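Long-range contact in putative Lipoprotein (Clostridium perfringens, PDB 5J7R), which is of unconfirmed function but is probably a membrane-attached lipoprotein with a domain of the sporulation and spore germination (GerMN-like) family: residues D52-L63 with G116-S126. Residues are numbered along the deposited sequence; the frame is centred on the assembly and turned at random.
Sequences DEILGQYLIQAL and GIIATITQIPS
With CG1 anti to its carbonyl carbon (chi1 -62°) and the chain then extended, Ile-124 sends CD1 onto helix 52-63 at Gly-56, 3.5 Å from that residue's CA. Glycine suits this spot because, lacking a side chain, it leaves its backbone bare for the methyl to rest on. Leu-55 and Leu-59 each lie alongside Ile-124, pointing the other way, with Leu-59 CD1 4.1 Å from Ile-124 CD1. One turn on from Gly-56, Ile-60 crosses Ile-121 at about a right angle, their CD1 atoms meeting at 3.4 Å. The axes of 52-63 and 116-121 run roughly antiparallel, at 144°; Ile-60, Ile-117 and Ile-121 also pack on strand 92-97, an alpha/beta layering in which these isoleucines face both the partner helix and the sheet. Tip to tip with Thr-120 stands Leu-63, whose CD2 is 3.6 Å from Thr-120 OG1; threonine offers the leucines a methyl while its buried hydroxyl donates back to Gly-116 O at 2.6 Å and also bonds Tyr-30 N of the second subunit. Near the N-terminus of helix 52-63, Ser-126, from the loop after the other helix, has a short hydroxyl suited to the buried carboxylate of Asp-52: OG donates to OD2 at 2.8 Å, on its anti side, while Asp-52 OD1 accepts from Ile-22 N.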
loop_
_atom_site.group_PDB
_atom_site.type_symbol
_atom_site.label_atom_id
_atom_site.label_comp_id
_atom_site.label_asym_id
_atom_site.label_seq_id
_atom_site.Cartn_x
_atom_site.Cartn_y
_atom_site.Cartn_z
ATOM N N ASP A 52 2.024 0.012 -5.661
ATOM C CA ASP A 52 3.118 0.905 -6.038
ATOM C C ASP A 52 2.581 2.125 -6.786
ATOM O O ASP A 52 3.137 3.210 -6.630
ATOM C CB ASP A 52 4.198 0.166 -6.846
ATOM C CG ASP A 52 4.943 -0.883 -6.010
ATOM O OD1 ASP A 52 4.597 -1.069 -4.822
ATOM O OD2 ASP A 52 5.892 -1.513 -6.544
ATOM N N GLU A 53 1.512 1.966 -7.589
ATOM C CA GLU A 53 0.937 3.121 -8.291
ATOM C C GLU A 53 0.237 4.033 -7.322
ATOM O O GLU A 53 0.368 5.247 -7.443
ATOM C CB GLU A 53 -0.009 2.737 -9.415
ATOM C CG GLU A 53 0.693 2.057 -10.569
ATOM C CD GLU A 53 -0.205 1.831 -11.782
ATOM O OE1 GLU A 53 0.323 1.588 -12.898
ATOM O OE2 GLU A 53 -1.440 1.913 -11.632
ATOM N N ILE A 54 -0.507 3.478 -6.369
ATOM C CA ILE A 54 -1.176 4.367 -5.400
ATOM C C ILE A 54 -0.156 5.072 -4.512
ATOM O O ILE A 54 -0.367 6.212 -4.180
ATOM C CB ILE A 54 -2.386 3.826 -4.595
ATOM C CG1 ILE A 54 -2.001 2.816 -3.532
ATOM C CG2 ILE A 54 -3.428 3.318 -5.561
ATOM C CD1 ILE A 54 -3.166 2.480 -2.623
ATOM N N LEU A 55 0.931 4.393 -4.139
ATOM C CA LEU A 55 1.977 5.003 -3.311
ATOM C C LEU A 55 2.694 6.096 -4.100
ATOM O O LEU A 55 2.870 7.212 -3.605
ATOM C CB LEU A 55 2.986 3.962 -2.845
ATOM C CG LEU A 55 4.120 4.459 -1.945
ATOM C CD1 LEU A 55 3.581 5.092 -0.669
ATOM C CD2 LEU A 55 5.036 3.302 -1.614
ATOM N N GLY A 56 3.099 5.771 -5.322
ATOM C CA GLY A 56 3.768 6.728 -6.191
ATOM C C GLY A 56 2.896 7.948 -6.411
ATOM O O GLY A 56 3.356 9.088 -6.354
ATOM N N GLN A 57 1.621 7.701 -6.644
ATOM C CA GLN A 57 0.675 8.777 -6.869
ATOM C C GLN A 57 0.605 9.684 -5.642
ATOM O O GLN A 57 0.567 10.893 -5.772
ATOM C CB GLN A 57 -0.689 8.199 -7.248
ATOM C CG GLN A 57 -1.786 9.214 -7.422
ATOM C CD GLN A 57 -3.040 8.609 -8.037
ATOM O OE1 GLN A 57 -2.969 7.746 -8.918
ATOM N NE2 GLN A 57 -4.195 9.112 -7.629
ATOM N N TYR A 58 0.583 9.082 -4.456
ATOM C CA TYR A 58 0.532 9.825 -3.214
ATOM C C TYR A 58 1.796 10.694 -3.059
ATOM O O TYR A 58 1.702 11.869 -2.706
ATOM C CB TYR A 58 0.410 8.860 -2.033
ATOM C CG TYR A 58 0.241 9.532 -0.709
ATOM C CD1 TYR A 58 -1.023 9.889 -0.249
ATOM C CD2 TYR A 58 1.339 9.819 0.088
ATOM C CE1 TYR A 58 -1.197 10.506 0.973
ATOM C CE2 TYR A 58 1.177 10.452 1.316
ATOM C CZ TYR A 58 -0.087 10.788 1.751
ATOM O OH TYR A 58 -0.263 11.400 2.957
ATOM N N LEU A 59 2.961 10.100 -3.331
ATOM C CA LEU A 59 4.248 10.808 -3.272
ATOM C C LEU A 59 4.285 12.015 -4.199
ATOM O O LEU A 59 4.701 13.096 -3.772
ATOM C CB LEU A 59 5.423 9.869 -3.588
ATOM C CG LEU A 59 5.691 8.747 -2.579
ATOM C CD1 LEU A 59 6.777 7.808 -3.087
ATOM C CD2 LEU A 59 6.072 9.330 -1.234
ATOM N N ILE A 60 3.870 11.851 -5.459
ATOM C CA ILE A 60 3.863 12.986 -6.386
ATOM C C ILE A 60 2.910 14.058 -5.886
ATOM O O ILE A 60 3.175 15.254 -6.051
ATOM C CB ILE A 60 3.470 12.586 -7.836
ATOM C CG1 ILE A 60 4.476 11.591 -8.415
ATOM C CG2 ILE A 60 3.400 13.808 -8.759
ATOM C CD1 ILE A 60 5.905 12.095 -8.483
ATOM N N GLN A 61 1.810 13.630 -5.269
ATOM C CA GLN A 61 0.812 14.595 -4.783
ATOM C C GLN A 61 1.446 15.353 -3.660
ATOM O O GLN A 61 1.212 16.536 -3.501
ATOM C CB GLN A 61 -0.441 13.914 -4.180
ATOM C CG GLN A 61 -1.742 14.653 -4.490
ATOM C CD GLN A 61 -2.201 14.578 -5.937
ATOM O OE1 GLN A 61 -2.355 15.615 -6.576
ATOM N NE2 GLN A 61 -2.412 13.377 -6.465
ATOM N N ALA A 62 2.218 14.635 -2.848
ATOM C CA ALA A 62 2.896 15.236 -1.707
ATOM C C ALA A 62 3.951 16.260 -2.142
ATOM O O ALA A 62 4.115 17.282 -1.488
ATOM C CB ALA A 62 3.509 14.168 -0.816
ATOM N N LEU A 63 4.646 15.986 -3.239
ATOM C CA LEU A 63 5.648 16.924 -3.774
ATOM C C LEU A 63 4.974 18.204 -4.263
ATOM O O LEU A 63 5.483 19.289 -4.044
ATOM C CB LEU A 63 6.466 16.293 -4.921
ATOM C CG LEU A 63 7.390 15.139 -4.581
ATOM C CD1 LEU A 63 8.017 14.567 -5.839
ATOM C CD2 LEU A 63 8.479 15.570 -3.608
ATOM N N GLY A 116 14.685 15.892 -7.688
ATOM C CA GLY A 116 13.764 15.715 -6.557
ATOM C C GLY A 116 12.655 14.705 -6.842
ATOM O O GLY A 116 12.316 13.887 -5.994
ATOM N N ILE A 117 12.104 14.764 -8.049
ATOM C CA ILE A 117 11.066 13.838 -8.470
ATOM C C ILE A 117 11.669 12.423 -8.530
ATOM O O ILE A 117 11.105 11.485 -7.976
ATOM C CB ILE A 117 10.451 14.255 -9.822
ATOM C CG1 ILE A 117 9.747 15.606 -9.660
ATOM C CG2 ILE A 117 9.428 13.226 -10.298
ATOM C CD1 ILE A 117 9.265 16.228 -10.958
ATOM N N ILE A 118 12.824 12.294 -9.172
ATOM C CA ILE A 118 13.510 11.001 -9.296
ATOM C C ILE A 118 13.885 10.419 -7.952
ATOM O O ILE A 118 13.616 9.251 -7.687
ATOM C CB ILE A 118 14.762 11.108 -10.188
ATOM C CG1 ILE A 118 14.315 11.316 -11.637
ATOM C CG2 ILE A 118 15.611 9.835 -10.110
ATOM C CD1 ILE A 118 15.445 11.509 -12.626
ATOM N N ALA A 119 14.495 11.228 -7.097
ATOM C CA ALA A 119 14.903 10.747 -5.784
ATOM C C ALA A 119 13.689 10.288 -4.980
ATOM O O ALA A 119 13.768 9.312 -4.241
ATOM C CB ALA A 119 15.656 11.821 -5.030
ATOM N N THR A 120 12.574 10.993 -5.136
ATOM C CA THR A 120 11.359 10.651 -4.401
ATOM C C THR A 120 10.714 9.382 -4.950
ATOM O O THR A 120 10.438 8.455 -4.195
ATOM C CB THR A 120 10.346 11.797 -4.451
ATOM O OG1 THR A 120 10.957 12.992 -3.939
ATOM C CG2 THR A 120 9.097 11.463 -3.633
ATOM N N ILE A 121 10.505 9.348 -6.260
ATOM C CA ILE A 121 9.885 8.203 -6.922
ATOM C C ILE A 121 10.713 6.923 -6.950
ATOM O O ILE A 121 10.163 5.845 -6.731
ATOM C CB ILE A 121 9.411 8.565 -8.346
ATOM C CG1 ILE A 121 8.248 9.547 -8.267
ATOM C CG2 ILE A 121 8.931 7.336 -9.102
ATOM C CD1 ILE A 121 7.005 8.999 -7.569
ATOM N N THR A 122 12.022 7.026 -7.176
ATOM C CA THR A 122 12.873 5.825 -7.213
ATOM C C THR A 122 12.982 5.107 -5.869
ATOM O O THR A 122 13.666 4.091 -5.762
ATOM C CB THR A 122 14.262 6.105 -7.805
ATOM O OG1 THR A 122 14.903 7.150 -7.061
ATOM C CG2 THR A 122 14.136 6.508 -9.260
ATOM N N GLN A 123 12.333 5.641 -4.837
ATOM C CA GLN A 123 12.288 4.967 -3.541
ATOM C C GLN A 123 11.453 3.701 -3.723
ATOM O O GLN A 123 11.610 2.743 -2.984
ATOM C CB GLN A 123 11.663 5.848 -2.450
ATOM C CG GLN A 123 12.608 6.836 -1.798
ATOM C CD GLN A 123 11.933 7.789 -0.800
ATOM O OE1 GLN A 123 12.420 7.973 0.322
ATOM N NE2 GLN A 123 10.825 8.393 -1.192
ATOM N N ILE A 124 10.530 3.730 -4.683
ATOM C CA ILE A 124 9.691 2.573 -4.987
ATOM C C ILE A 124 10.623 1.688 -5.824
ATOM O O ILE A 124 10.931 2.050 -6.957
ATOM C CB ILE A 124 8.423 2.992 -5.750
ATOM C CG1 ILE A 124 7.575 3.928 -4.876
ATOM C CG2 ILE A 124 7.608 1.762 -6.124
ATOM C CD1 ILE A 124 6.365 4.525 -5.564
ATOM N N PRO A 125 11.076 0.538 -5.271
ATOM C CA PRO A 125 12.051 -0.349 -5.958
ATOM C C PRO A 125 11.761 -0.701 -7.407
ATOM O O PRO A 125 12.687 -0.776 -8.217
ATOM C CB PRO A 125 12.043 -1.625 -5.102
ATOM C CG PRO A 125 11.531 -1.200 -3.778
ATOM C CD PRO A 125 10.539 -0.115 -4.058
ATOM N N SER A 126 10.491 -0.911 -7.729
ATOM C CA SER A 126 10.093 -1.259 -9.096
ATOM C C SER A 126 10.353 -0.135 -10.120
ATOM O O SER A 126 10.332 -0.382 -11.310
ATOM C CB SER A 126 8.617 -1.700 -9.119
ATOM O OG SER A 126 7.771 -0.722 -8.534
#